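Local structure of putative silent information regulator 2,Putative silent information regulator 2 (Leishmania infantum, 5OL0) at residues H11-L16 and V276-V280; H109-Q115 and A135-L141. The protein catalyses, as a zinc-containing sirtuin, the NAD-dependent removal of acetyl groups from protein lysines and probably regulates gene expression. All coordinates share one frame; numbering follows the deposited sequence.

Contact 1 of 2, residues H11-L16 and V276-V280; sequences HQEHVL and VCRDV
His14 and Val15 lie alongside Cys277 and Arg278, the two segments running 53° apart from end to end, and their direct backbone hydrogen bond goes from Val15 N to Cys277 O at 2.9 Å. Water 1 widens this join, accepting from Cys277 N; its approach to Glu13 O is unusually short and doubtful in detail, and its bond to His11 O is weak.

His14 and Cys277 form the centre of the side-chain contact. The imidazole NE2 of His14 donates to Asp279 O at 2.8 Å in an almost straight bond (177° at the hydrogen). The acceptor lies in the ring plane, while NE2 itself stands well above the carbonyl plane of Asp279. On another corner of the ring, ND1 accepts Leu16 N at 3.1 Å, again within the ring plane. With both nitrogens engaged, rotation of the ring is fixed, and the pattern is consistent with a neutral imidazole protonated at NE2.

Cys277 O, besides taking the Val15 bond, sits 3.3 Å above the centre of one face of the His14 ring. The thiol approaches separately: SG, turned anti to the backbone N of Cys277 (chi1 172°), meets His14 CD2 at 3.4 Å in an oblique sulfur-aromatic contact.

Apolar groups close the rest. Val15 CG2 presses against the Val276 CG2 methyl more tightly than van der Waals contact usually allows, so the exact fit there is doubtful. Leu16 CD1 reaches Val280 CG1 at 4.2 Å, the two side chains crossing at about a right angle.

The charged ends of Arg278 and Asp279 find their main partners outside the two segments: Asp279 pairs with Arg239, and Arg278 NH1 donates to Val237 O and Pro234 O. Strand 279-282 is an edge strand of the parallel sheet, next to 239-242, and the N-terminal segment lies against its start, with Val15 and Leu16 packed on Tyr27, and Leu16 also on Leu24, of helix 21-30.

Contact 2 of 2, residues H109-Q115 and A135-L141; sequences HFIRLLQ and AGVSPEL
Gln115 and Arg112, one helical turn apart, provide the polar contacts from helix 106-116 to the loop 135-141. The Gln115 amide bridges two peptide groups: OE1 accepts Ser138 N at 2.8 Å, and NE2 donates to Gly136 O at 3.2 Å. Both bonds are fairly straight, 165° and 160° at the hydrogen, and using the two ends of one amide they fix which way it is flipped. The chain reaches the loop because CG is anti to the backbone N (chi1 164°) and stays extended beyond it.

Arg112 donates from NH2 to Ala135 O at 3.1 Å, with the oxygen at the edge of the guanidinium, in its plane. Gly136 O lies instead over one guanidinium face and touches CD at 3.6 Å. The bend at chi2 folds the chain alongside the Ala135 carbonyl, while NE forms a salt bridge with Asp116. A water-mediated link is added by water 2, which donates to Ala135 O and contacts His109 ND1 in the imidazole plane. The Ala135 oxygen is thus gripped by two donors, Arg112 and the water.

Apolar packing lies around these bonds. Ile111 CG2 meets Val137 CG2 at 4.0 Å, and Ala135 CB sits 4.0 Å from the backbone N of His109. At the far end, Leu141 CD1 rests against the aliphatic part of Gln115, 3.7 Å from its CG.

Gly136, with positive phi and two bonds back into the last turn, ends helix 131-134 in a Schellman motif. The loop then leads to strand 142-144, where Leu141 already bonds to the Cys123 backbone. Strands 120-125 and 142-144 are parallel neighbours joined through helix 131-134, a beta-alpha-beta crossover of the Rossmann-type sirtuin sheet, and contact 2 pins that connection to the preceding helix.

In the fold
Both contacts attach non-strand elements near opposite edges of the same six-stranded parallel sheet: contact 1 at strand 279-282, contact 2 at the approach to strand 142-144. Their centres are about 28 Å apart and they do not touch; in sequence, contact 2 is nested inside the loop closed by contact 1. Contact 1 is peripheral, its centre about 26 Å from that of the chain, and joins the N-terminal loop to a segment 260 residues later. Contact 2, centred about 13 Å from the chain centre, is local in sequence and has no exposed residue among those touching. In contact 1 one histidine N-H and one backbone N-H each bond a carbonyl, whereas helix-borne amide and guanidinium groups satisfy loop peptides in contact 2.

Contact 1 of 2, residues H11-L16 and V276-V280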
# COMPACT_ATOMS: atom_id res chain seq x y z
N HIS A 11 -27.69 -5.23 18.76
CA HIS A 11 -26.59 -5.92 18.04
C HIS A 11 -25.78 -5.04 17.04
O HIS A 11 -24.66 -5.40 16.67
CB HIS A 11 -27.07 -7.24 17.37
CG HIS A 11 -28.03 -7.04 16.24
ND1 HIS A 11 -27.61 -6.79 14.95
CD2 HIS A 11 -29.38 -7.02 16.20
CE1 HIS A 11 -28.67 -6.63 14.16
NE2 HIS A 11 -29.75 -6.77 14.90
N GLN A 12 -26.36 -3.90 16.66
CA GLN A 12 -25.68 -2.84 15.92
C GLN A 12 -24.95 -1.76 16.76
O GLN A 12 -24.28 -0.92 16.18
CB GLN A 12 -26.69 -2.16 15.00
CG GLN A 12 -27.30 -3.12 14.00
CD GLN A 12 -28.18 -2.40 13.02
OE1 GLN A 12 -29.23 -1.84 13.39
NE2 GLN A 12 -27.74 -2.37 11.76
N GLU A 13 -25.05 -1.75 18.10
CA GLU A 13 -24.22 -0.83 18.89
C GLU A 13 -22.76 -1.05 18.51
O GLU A 13 -22.21 -2.18 18.66
CB GLU A 13 -24.32 -1.07 20.41
CG GLU A 13 -25.51 -0.41 21.06
CD GLU A 13 -25.47 1.10 21.00
OE1 GLU A 13 -24.37 1.71 21.04
OE2 GLU A 13 -26.57 1.64 20.92
N HIS A 14 -22.14 0.05 18.12
CA HIS A 14 -20.81 0.05 17.57
C HIS A 14 -19.72 0.12 18.64
O HIS A 14 -19.75 0.93 19.56
CB HIS A 14 -20.63 1.23 16.59
CG HIS A 14 -19.69 0.90 15.48
ND1 HIS A 14 -18.34 0.84 15.69
CD2 HIS A 14 -19.90 0.48 14.20
CE1 HIS A 14 -17.75 0.44 14.58
NE2 HIS A 14 -18.67 0.22 13.67
N VAL A 15 -18.68 -0.67 18.46
CA VAL A 15 -17.49 -0.59 19.33
C VAL A 15 -16.95 0.86 19.44
O VAL A 15 -16.34 1.21 20.46
CB VAL A 15 -16.41 -1.56 18.80
CG1 VAL A 15 -15.06 -1.34 19.40
CG2 VAL A 15 -16.83 -3.00 19.08
N LEU A 16 -17.12 1.69 18.40
CA LEU A 16 -16.60 3.06 18.44
C LEU A 16 -17.52 4.08 19.15
O LEU A 16 -17.13 5.24 19.30
CB LEU A 16 -16.27 3.58 17.03
CG LEU A 16 -15.13 2.92 16.29
CD1 LEU A 16 -15.08 3.48 14.86
CD2 LEU A 16 -13.80 3.12 17.01
N VAL A 276 -19.43 -8.43 17.88
CA VAL A 276 -19.69 -6.96 17.86
C VAL A 276 -19.58 -6.25 16.47
O VAL A 276 -18.95 -6.74 15.52
CB VAL A 276 -18.85 -6.15 18.90
CG1 VAL A 276 -19.24 -6.51 20.35
CG2 VAL A 276 -17.34 -6.26 18.64
N CYS A 277 -20.24 -5.10 16.38
CA CYS A 277 -20.27 -4.28 15.21
C CYS A 277 -19.04 -3.34 15.32
O CYS A 277 -18.98 -2.45 16.19
CB CYS A 277 -21.62 -3.55 15.16
SG CYS A 277 -21.74 -2.31 13.87
N ARG A 278 -18.02 -3.64 14.51
CA ARG A 278 -16.71 -3.00 14.65
C ARG A 278 -16.12 -2.39 13.36
O ARG A 278 -15.07 -1.79 13.44
CB ARG A 278 -15.71 -3.95 15.37
CG ARG A 278 -15.58 -5.39 14.87
CD ARG A 278 -14.85 -5.44 13.56
NE ARG A 278 -14.51 -6.78 13.12
CZ ARG A 278 -13.37 -7.42 13.36
NH1 ARG A 278 -12.38 -6.92 14.09
NH2 ARG A 278 -13.23 -8.61 12.84
N ASP A 279 -16.78 -2.55 12.21
CA ASP A 279 -16.35 -2.05 10.90
C ASP A 279 -17.07 -0.78 10.57
O ASP A 279 -18.22 -0.59 10.98
CB ASP A 279 -16.68 -3.05 9.80
CG ASP A 279 -15.96 -4.34 9.95
OD1 ASP A 279 -14.89 -4.36 10.58
OD2 ASP A 279 -16.47 -5.37 9.46
N VAL A 280 -16.34 0.14 9.96
CA VAL A 280 -16.90 1.34 9.39
C VAL A 280 -16.23 1.64 8.06
O VAL A 280 -15.03 1.39 7.90
CB VAL A 280 -16.78 2.47 10.41
CG1 VAL A 280 -15.34 2.76 10.75
CG2 VAL A 280 -17.48 3.69 9.90
O HOH W 1 -22.02 -4.64 18.63

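Contact 2 of 2, residues H109-Q115 and A135-L141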
# COMPACT_ATOMS: atom_id res chain seq x y z
N HIS A 109 1.91 11.39 5.24
CA HIS A 109 2.35 12.24 6.33
C HIS A 109 1.57 11.90 7.62
O HIS A 109 2.15 11.91 8.68
CB HIS A 109 2.14 13.73 5.98
CG HIS A 109 3.09 14.21 4.93
ND1 HIS A 109 4.45 14.10 5.08
CD2 HIS A 109 2.88 14.80 3.73
CE1 HIS A 109 5.04 14.61 4.01
NE2 HIS A 109 4.11 15.07 3.20
N PHE A 110 0.28 11.63 7.51
CA PHE A 110 -0.49 11.25 8.68
C PHE A 110 0.09 10.02 9.38
O PHE A 110 0.14 9.95 10.58
CB PHE A 110 -1.97 11.03 8.31
CG PHE A 110 -2.84 10.65 9.48
CD1 PHE A 110 -3.12 11.57 10.47
CD2 PHE A 110 -3.41 9.38 9.58
CE1 PHE A 110 -3.91 11.25 11.56
CE2 PHE A 110 -4.25 9.06 10.65
CZ PHE A 110 -4.48 9.98 11.66
N ILE A 111 0.46 9.02 8.60
CA ILE A 111 0.99 7.84 9.19
C ILE A 111 2.31 8.16 9.94
O ILE A 111 2.62 7.58 10.98
CB ILE A 111 1.19 6.74 8.06
CG1 ILE A 111 -0.14 6.34 7.45
CG2 ILE A 111 1.89 5.55 8.65
CD1 ILE A 111 -0.02 5.47 6.20
N ARG A 112 3.14 8.98 9.32
CA ARG A 112 4.29 9.47 10.00
C ARG A 112 3.90 10.12 11.33
O ARG A 112 4.58 9.89 12.35
CB ARG A 112 5.03 10.44 9.11
CG ARG A 112 6.10 11.30 9.78
CD ARG A 112 7.18 10.45 10.34
NE ARG A 112 8.24 11.22 11.01
CZ ARG A 112 9.17 12.00 10.41
NH1 ARG A 112 10.10 12.59 11.15
NH2 ARG A 112 9.20 12.23 9.09
N LEU A 113 2.89 10.96 11.33
CA LEU A 113 2.44 11.53 12.61
C LEU A 113 2.02 10.47 13.61
O LEU A 113 2.35 10.61 14.78
CB LEU A 113 1.30 12.49 12.43
CG LEU A 113 1.63 13.71 11.58
CD1 LEU A 113 0.38 14.60 11.59
CD2 LEU A 113 2.88 14.47 12.00
N LEU A 114 1.30 9.41 13.17
CA LEU A 114 0.94 8.38 14.13
C LEU A 114 2.21 7.79 14.74
O LEU A 114 2.24 7.52 15.91
CB LEU A 114 0.12 7.25 13.52
CG LEU A 114 -1.27 7.68 13.01
CD1 LEU A 114 -1.99 6.50 12.34
CD2 LEU A 114 -2.11 8.24 14.17
N GLN A 115 3.25 7.62 13.95
CA GLN A 115 4.48 7.05 14.47
C GLN A 115 5.09 7.97 15.49
O GLN A 115 5.46 7.54 16.58
CB GLN A 115 5.49 6.86 13.35
CG GLN A 115 6.94 6.62 13.75
CD GLN A 115 7.77 6.57 12.49
OE1 GLN A 115 7.65 5.65 11.68
NE2 GLN A 115 8.55 7.62 12.27
N ALA A 135 7.79 9.73 3.39
CA ALA A 135 7.22 10.50 4.48
C ALA A 135 7.95 10.30 5.83
O ALA A 135 7.53 10.89 6.80
CB ALA A 135 5.72 10.17 4.65
N GLY A 136 8.94 9.42 5.91
CA GLY A 136 9.75 9.16 7.14
C GLY A 136 9.21 8.08 8.03
O GLY A 136 9.52 7.99 9.23
N VAL A 137 8.41 7.18 7.50
CA VAL A 137 7.97 6.07 8.33
C VAL A 137 9.18 5.20 8.50
O VAL A 137 9.85 4.87 7.51
CB VAL A 137 6.83 5.29 7.67
CG1 VAL A 137 6.39 4.14 8.58
CG2 VAL A 137 5.68 6.27 7.42
N SER A 138 9.49 4.83 9.73
CA SER A 138 10.80 4.23 9.99
C SER A 138 10.87 2.75 9.47
O SER A 138 9.82 2.08 9.31
CB SER A 138 11.12 4.25 11.47
OG SER A 138 10.43 3.20 12.10
N PRO A 139 12.08 2.25 9.27
CA PRO A 139 12.25 0.89 8.73
C PRO A 139 11.65 -0.23 9.57
O PRO A 139 11.08 -1.16 9.03
CB PRO A 139 13.76 0.73 8.63
CG PRO A 139 14.26 2.13 8.41
CD PRO A 139 13.34 3.04 9.18
N GLU A 140 11.78 -0.14 10.89
CA GLU A 140 11.20 -1.11 11.79
C GLU A 140 9.67 -1.07 11.77
O GLU A 140 9.04 -2.09 12.01
CB GLU A 140 11.77 -0.99 13.24
CG GLU A 140 11.56 0.36 13.89
CD GLU A 140 12.73 1.36 13.70
OE1 GLU A 140 13.40 1.44 12.61
OE2 GLU A 140 12.97 2.12 14.67
N LEU A 141 9.08 0.07 11.44
CA LEU A 141 7.60 0.19 11.43
C LEU A 141 6.93 0.03 10.03
O LEU A 141 5.73 -0.24 9.96
CB LEU A 141 7.18 1.49 12.06
CG LEU A 141 7.52 1.65 13.55
CD1 LEU A 141 7.01 2.98 14.06
CD2 LEU A 141 6.95 0.50 14.40
O HOH W 2 6.18 13.40 6.85